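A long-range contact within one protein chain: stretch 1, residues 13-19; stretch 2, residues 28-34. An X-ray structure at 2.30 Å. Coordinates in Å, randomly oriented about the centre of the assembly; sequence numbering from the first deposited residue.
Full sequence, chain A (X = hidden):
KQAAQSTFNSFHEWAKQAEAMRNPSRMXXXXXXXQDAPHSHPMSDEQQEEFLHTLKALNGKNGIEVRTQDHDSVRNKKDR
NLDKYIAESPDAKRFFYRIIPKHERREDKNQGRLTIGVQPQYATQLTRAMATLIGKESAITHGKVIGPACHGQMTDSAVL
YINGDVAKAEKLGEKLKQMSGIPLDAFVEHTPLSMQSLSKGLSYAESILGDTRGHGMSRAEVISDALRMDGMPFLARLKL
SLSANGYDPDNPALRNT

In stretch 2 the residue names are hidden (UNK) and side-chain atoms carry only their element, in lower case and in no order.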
ATOM      1  N   GLU A  13       3.657  16.120  11.602  1.00 16.53           N
ATOM      2  CA  GLU A  13       4.915  16.594  11.002  1.00 18.94           C
ATOM      3  C   GLU A  13       4.775  16.922   9.506  1.00 22.18           C
ATOM      4  O   GLU A  13       5.187  17.997   9.047  1.00 18.56           O
ATOM      5  CB  GLU A  13       6.041  15.571  11.208  1.00 19.39           C
ATOM      6  CG  GLU A  13       7.351  15.976  10.518  1.00 25.72           C
ATOM      7  CD  GLU A  13       7.867  17.333  10.997  1.00 25.26           C
ATOM      8  OE1 GLU A  13       7.640  17.673  12.176  1.00 27.08           O
ATOM      9  OE2 GLU A  13       8.498  18.069  10.198  1.00 27.56           O
ATOM     10  N   TRP A  14       4.194  15.975   8.762  1.00 15.95           N
ATOM     11  CA  TRP A  14       3.890  16.132   7.341  1.00 14.06           C
ATOM     12  C   TRP A  14       3.126  17.441   7.136  1.00 16.48           C
ATOM     13  O   TRP A  14       3.476  18.263   6.270  1.00 14.22           O
ATOM     14  CB  TRP A  14       3.032  14.932   6.895  1.00 11.53           C
ATOM     15  CG  TRP A  14       2.568  14.928   5.461  1.00 13.47           C
ATOM     16  CD1 TRP A  14       2.927  15.801   4.471  1.00 15.32           C
ATOM     17  CD2 TRP A  14       1.660  13.984   4.851  1.00 13.64           C
ATOM     18  NE1 TRP A  14       2.299  15.460   3.293  1.00 14.99           N
ATOM     19  CE2 TRP A  14       1.520  14.354   3.499  1.00 12.99           C
ATOM     20  CE3 TRP A  14       0.960  12.864   5.327  1.00 10.63           C
ATOM     21  CZ2 TRP A  14       0.699  13.644   2.606  1.00 13.42           C
ATOM     22  CZ3 TRP A  14       0.141  12.163   4.442  1.00 12.72           C
ATOM     23  CH2 TRP A  14       0.018  12.558   3.094  1.00  9.99           C
ATOM     24  N   ALA A  15       2.086  17.615   7.952  1.00 13.58           N
ATOM     25  CA  ALA A  15       1.208  18.772   7.886  1.00 12.63           C
ATOM     26  C   ALA A  15       1.964  20.077   8.169  1.00 15.07           C
ATOM     27  O   ALA A  15       1.676  21.103   7.549  1.00 13.79           O
ATOM     28  CB  ALA A  15       0.049  18.598   8.854  1.00 11.04           C
ATOM     29  N   LYS A  16       2.920  20.040   9.097  1.00 14.96           N
ATOM     30  CA  LYS A  16       3.719  21.236   9.407  1.00 21.57           C
ATOM     31  C   LYS A  16       4.622  21.618   8.240  1.00 18.77           C
ATOM     32  O   LYS A  16       4.780  22.801   7.923  1.00 20.96           O
ATOM     33  CB  LYS A  16       4.561  21.040  10.669  1.00 17.57           C
ATOM     34  CG  LYS A  16       3.753  20.811  11.927  1.00 21.06           C
ATOM     35  CD  LYS A  16       2.688  21.898  12.122  1.00 24.02           C
ATOM     36  CE  LYS A  16       3.218  23.138  12.840  1.00 24.05           C
ATOM     37  NZ  LYS A  16       2.094  23.931  13.459  1.00 22.56           N
ATOM     38  N   GLN A  17       5.198  20.616   7.583  1.00 21.06           N
ATOM     39  CA  GLN A  17       5.998  20.882   6.387  1.00 24.79           C
ATOM     40  C   GLN A  17       5.136  21.458   5.264  1.00 23.06           C
ATOM     41  O   GLN A  17       5.591  22.325   4.521  1.00 23.91           O
ATOM     42  CB  GLN A  17       6.734  19.620   5.923  1.00 20.73           C
ATOM     43  CG  GLN A  17       7.574  18.972   7.009  1.00 25.25           C
ATOM     44  CD  GLN A  17       8.335  17.760   6.500  1.00 31.70           C
ATOM     45  OE1 GLN A  17       8.480  17.565   5.288  1.00 30.88           O
ATOM     46  NE2 GLN A  17       8.833  16.940   7.426  1.00 30.95           N
ATOM     47  N   ALA A  18       3.895  20.982   5.139  1.00 22.22           N
ATOM     48  CA  ALA A  18       2.982  21.558   4.150  1.00 24.98           C
ATOM     49  C   ALA A  18       2.682  22.997   4.527  1.00 23.70           C
ATOM     50  O   ALA A  18       2.613  23.878   3.669  1.00 28.44           O
ATOM     51  CB  ALA A  18       1.662  20.746   4.053  1.00 20.15           C
ATOM     52  N   GLU A  19       2.493  23.222   5.823  1.00 20.34           N
ATOM     53  CA  GLU A  19       2.093  24.529   6.324  1.00 23.51           C
ATOM     54  C   GLU A  19       3.211  25.540   6.129  1.00 24.99           C
ATOM     55  O   GLU A  19       2.956  26.730   6.001  1.00 24.75           O
ATOM     56  CB  GLU A  19       1.745  24.439   7.801  1.00 21.64           C
ATOM     57  CG  GLU A  19       1.265  25.745   8.390  1.00 26.02           C
ATOM     58  CD  GLU A  19       1.052  25.660   9.879  1.00 27.98           C
ATOM     59  OE1 GLU A  19       1.802  24.910  10.546  1.00 28.02           O
ATOM     60  OE2 GLU A  19       0.132  26.340  10.385  1.00 28.36           O
ATOM     61  N   UNK A  28       1.445  19.430  -4.162  1.00 24.14           N
ATOM     62  CA  UNK A  28       2.618  19.788  -3.368  1.00 24.36           C
ATOM     63  C   UNK A  28       2.623  18.973  -2.081  1.00 25.58           C
ATOM     64  O   UNK A  28       3.615  18.312  -1.746  1.00 24.24           O
ATOM     65  c   UNK A  28       2.598  21.275  -3.003  1.00 29.84           C
ATOM     66  o   UNK A  28       3.641  21.730  -5.081  1.00 32.11           O
ATOM     67  o   UNK A  28       2.369  23.307  -4.197  1.00 34.94           O
ATOM     68  c   UNK A  28       2.891  22.168  -4.181  1.00 33.55           C
ATOM     69  N   UNK A  29       1.495  19.021  -1.375  1.00 17.38           N
ATOM     70  CA  UNK A  29       1.347  18.305  -0.121  1.00 17.70           C
ATOM     71  C   UNK A  29       1.614  16.826  -0.344  1.00 18.91           C
ATOM     72  O   UNK A  29       2.327  16.194   0.433  1.00 18.14           O
ATOM     73  c   UNK A  29      -0.218  20.031   0.784  1.00 14.83           C
ATOM     74  c   UNK A  29      -0.261  17.672   1.718  1.00 11.67           C
ATOM     75  c   UNK A  29      -1.627  20.443   1.117  1.00 17.45           C
ATOM     76  c   UNK A  29      -0.049  18.539   0.478  1.00 16.00           C
ATOM     77  N   UNK A  30       1.087  16.298  -1.444  1.00 23.67           N
ATOM     78  CA  UNK A  30       1.254  14.892  -1.801  1.00 21.75           C
ATOM     79  C   UNK A  30       2.717  14.496  -2.097  1.00 23.92           C
ATOM     80  O   UNK A  30       3.154  13.380  -1.755  1.00 22.14           O
ATOM     81  c   UNK A  30       0.317  10.787  -3.199  1.00 21.64           C
ATOM     82  c   UNK A  30       0.351  14.578  -2.998  1.00 20.34           C
ATOM     83  c   UNK A  30       0.879  12.946  -4.842  1.00 25.63           C
ATOM     84  c   UNK A  30       0.484  13.178  -3.526  1.00 23.55           C
ATOM     85  c   UNK A  30       0.707  10.576  -4.515  1.00 30.57           C
ATOM     86  o   UNK A  30       0.831   9.292  -5.002  1.00 33.12           O
ATOM     87  c   UNK A  30       0.201  12.081  -2.717  1.00 19.32           C
ATOM     88  c   UNK A  30       0.994  11.653  -5.340  1.00 27.36           C
ATOM     89  N   UNK A  31       3.470  15.393  -2.737  1.00 22.51           N
ATOM     90  CA  UNK A  31       4.859  15.083  -3.085  1.00 24.64           C
ATOM     91  C   UNK A  31       5.737  14.871  -1.853  1.00 22.69           C
ATOM     92  O   UNK A  31       6.693  14.103  -1.909  1.00 25.52           O
ATOM     93  c   UNK A  31       5.007  17.148  -7.745  1.00 51.48           C
ATOM     94  c   UNK A  31       5.567  17.181  -6.324  1.00 41.58           C
ATOM     95  c   UNK A  31       5.457  16.150  -4.003  1.00 30.35           C
ATOM     96  c   UNK A  31       4.956  16.067  -5.456  1.00 36.98           C
ATOM     97  n   UNK A  31       5.222  18.438  -8.470  1.00 46.59           N
ATOM     98  N   UNK A  32       5.404  15.538  -0.747  1.00 17.36           N
ATOM     99  CA  UNK A  32       6.107  15.301   0.517  1.00 21.83           C
ATOM    100  C   UNK A  32       5.973  13.840   0.969  1.00 18.05           C
ATOM    101  O   UNK A  32       6.945  13.237   1.426  1.00 17.74           O
ATOM    102  c   UNK A  32       4.979  18.653   2.104  1.00 13.57           C
ATOM    103  c   UNK A  32       5.763  17.701   1.226  1.00 17.46           C
ATOM    104  c   UNK A  32       5.619  16.232   1.643  1.00 20.40           C
ATOM    105  c   UNK A  32       6.403  15.967   2.919  1.00 16.35           C
ATOM    106  N   UNK A  33       4.771  13.284   0.836  1.00 19.54           N
ATOM    107  CA  UNK A  33       4.520  11.863   1.108  1.00 18.92           C
ATOM    108  C   UNK A  33       5.292  10.959   0.147  1.00 21.21           C
ATOM    109  O   UNK A  33       5.829   9.929   0.563  1.00 17.92           O
ATOM    110  c   UNK A  33       2.260   9.617   2.366  1.00 11.30           C
ATOM    111  c   UNK A  33       1.952   7.451   1.454  1.00 11.71           C
ATOM    112  o   UNK A  33       1.604   6.140   1.640  1.00 13.83           O
ATOM    113  c   UNK A  33       1.909   8.305   2.525  1.00 12.58           C
ATOM    114  c   UNK A  33       3.020  11.563   0.975  1.00 14.94           C
ATOM    115  c   UNK A  33       2.649  10.108   1.136  1.00 13.28           C
ATOM    116  c   UNK A  33       2.344   7.901   0.217  1.00 12.59           C
ATOM    117  c   UNK A  33       2.679   9.228   0.059  1.00 12.42           C
ATOM    118  N   UNK A  34       5.299  11.314  -1.139  1.00 22.62           N
ATOM    119  CA  UNK A  34       6.018  10.532  -2.150  1.00 27.69           C
ATOM    120  C   UNK A  34       7.525  10.580  -1.920  1.00 30.78           C
ATOM    121  O   UNK A  34       8.206   9.562  -2.029  1.00 32.48           O
ATOM    122  c   UNK A  34       4.430  10.469  -4.176  1.00 39.63           C
ATOM    123  n   UNK A  34       5.463   8.922  -7.602  1.00 56.43           N
ATOM    124  c   UNK A  34       4.746   9.386  -5.221  1.00 53.24           C
ATOM    125  c   UNK A  34       5.702  11.040  -3.560  1.00 30.71           C
ATOM    126  c   UNK A  34       5.196   9.977  -6.563  1.00 55.50           C
TER

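Position 28 carries two side-chain carbons, the second bearing two oxygens, a short carboxylate. It lies out of reach of stretch 1, and one of its oxygens is hydrogen-bonded elsewhere in the structure. This is aspartate, D28.

Position 29 has four side-chain carbons, forked at the first, with one arm two carbons long. CB is thus a branch point, which excludes leucine, whose fork comes one carbon later. The side chain leaves the backbone sideways to stretch 1, yet it packs there: the first carbon of the longer arm sits 3.8 Å from A18 CB, and the one-carbon arm lies 3.7 Å from W14 NE1. The residue is isoleucine, I29, and those two atoms are CG1 and CG2.

At position 30 a single carbon leads to a ring of six carbons bearing one oxygen. Its CA-to-CB bond points away from stretch 1, and the side chain makes no contact there. The phenol makes it tyrosine, Y30, an aromatic that takes no direct part in this contact.

Position 31 shows four carbons in a row ending in nitrogen. Its CA-to-CB bond also points away, the side chain makes no contact with stretch 1, and the residue is exposed. It is lysine, K31.

Position 32 repeats the pattern of four carbons forked at the first, one arm two carbons long, but here CA-to-CB points toward stretch 1. Its CB is 3.8 Å from W14 NE1, its short arm ends 3.5 Å from Q17 OE1 and 3.8 Å from W14 CD1, and the tip of its long arm lies 4.0 Å from A18 N. This second isoleucine, I32, has more of its surface covered by stretch 1 than any other residue of its own stretch.

Position 33 again has one carbon and a six-carbon ring with one oxygen, and its CA-to-CB bond now points toward stretch 1. Its CB is 3.5 Å from W14 CZ2. It is tyrosine, Y33; its ring and the six-membered ring of W14 have centroids 5.4 Å apart and planes at 36°, an oblique pairing.

Position 34 has four carbons in a row ending in nitrogen, out of reach of stretch 1 and exposed. It is lysine, K34.

The contact joins two helices whose N-to-C directions differ by 135° and whose axes approach to 9.8 Å. W14 has the largest covered area of any residue here: its CA-to-CB bond points sideways, but the end of the side chain comes nearer and meets I29, I32 and Y33. Its indole donates a hydrogen bond from NE1 to I29 O, 3.0 Å with an N-H...O angle of 157°, so the polar edge of a buried ring is satisfied by helix backbone. At A18 the small side chain accompanies a close approach, with A18 CA 5.6 Å from I29 CA. The rule is a large aromatic at one point and alanine one turn later, facing branched aliphatics, with K31 and K34 left outside.

Stretch 2 (28-34) DIYKIYK
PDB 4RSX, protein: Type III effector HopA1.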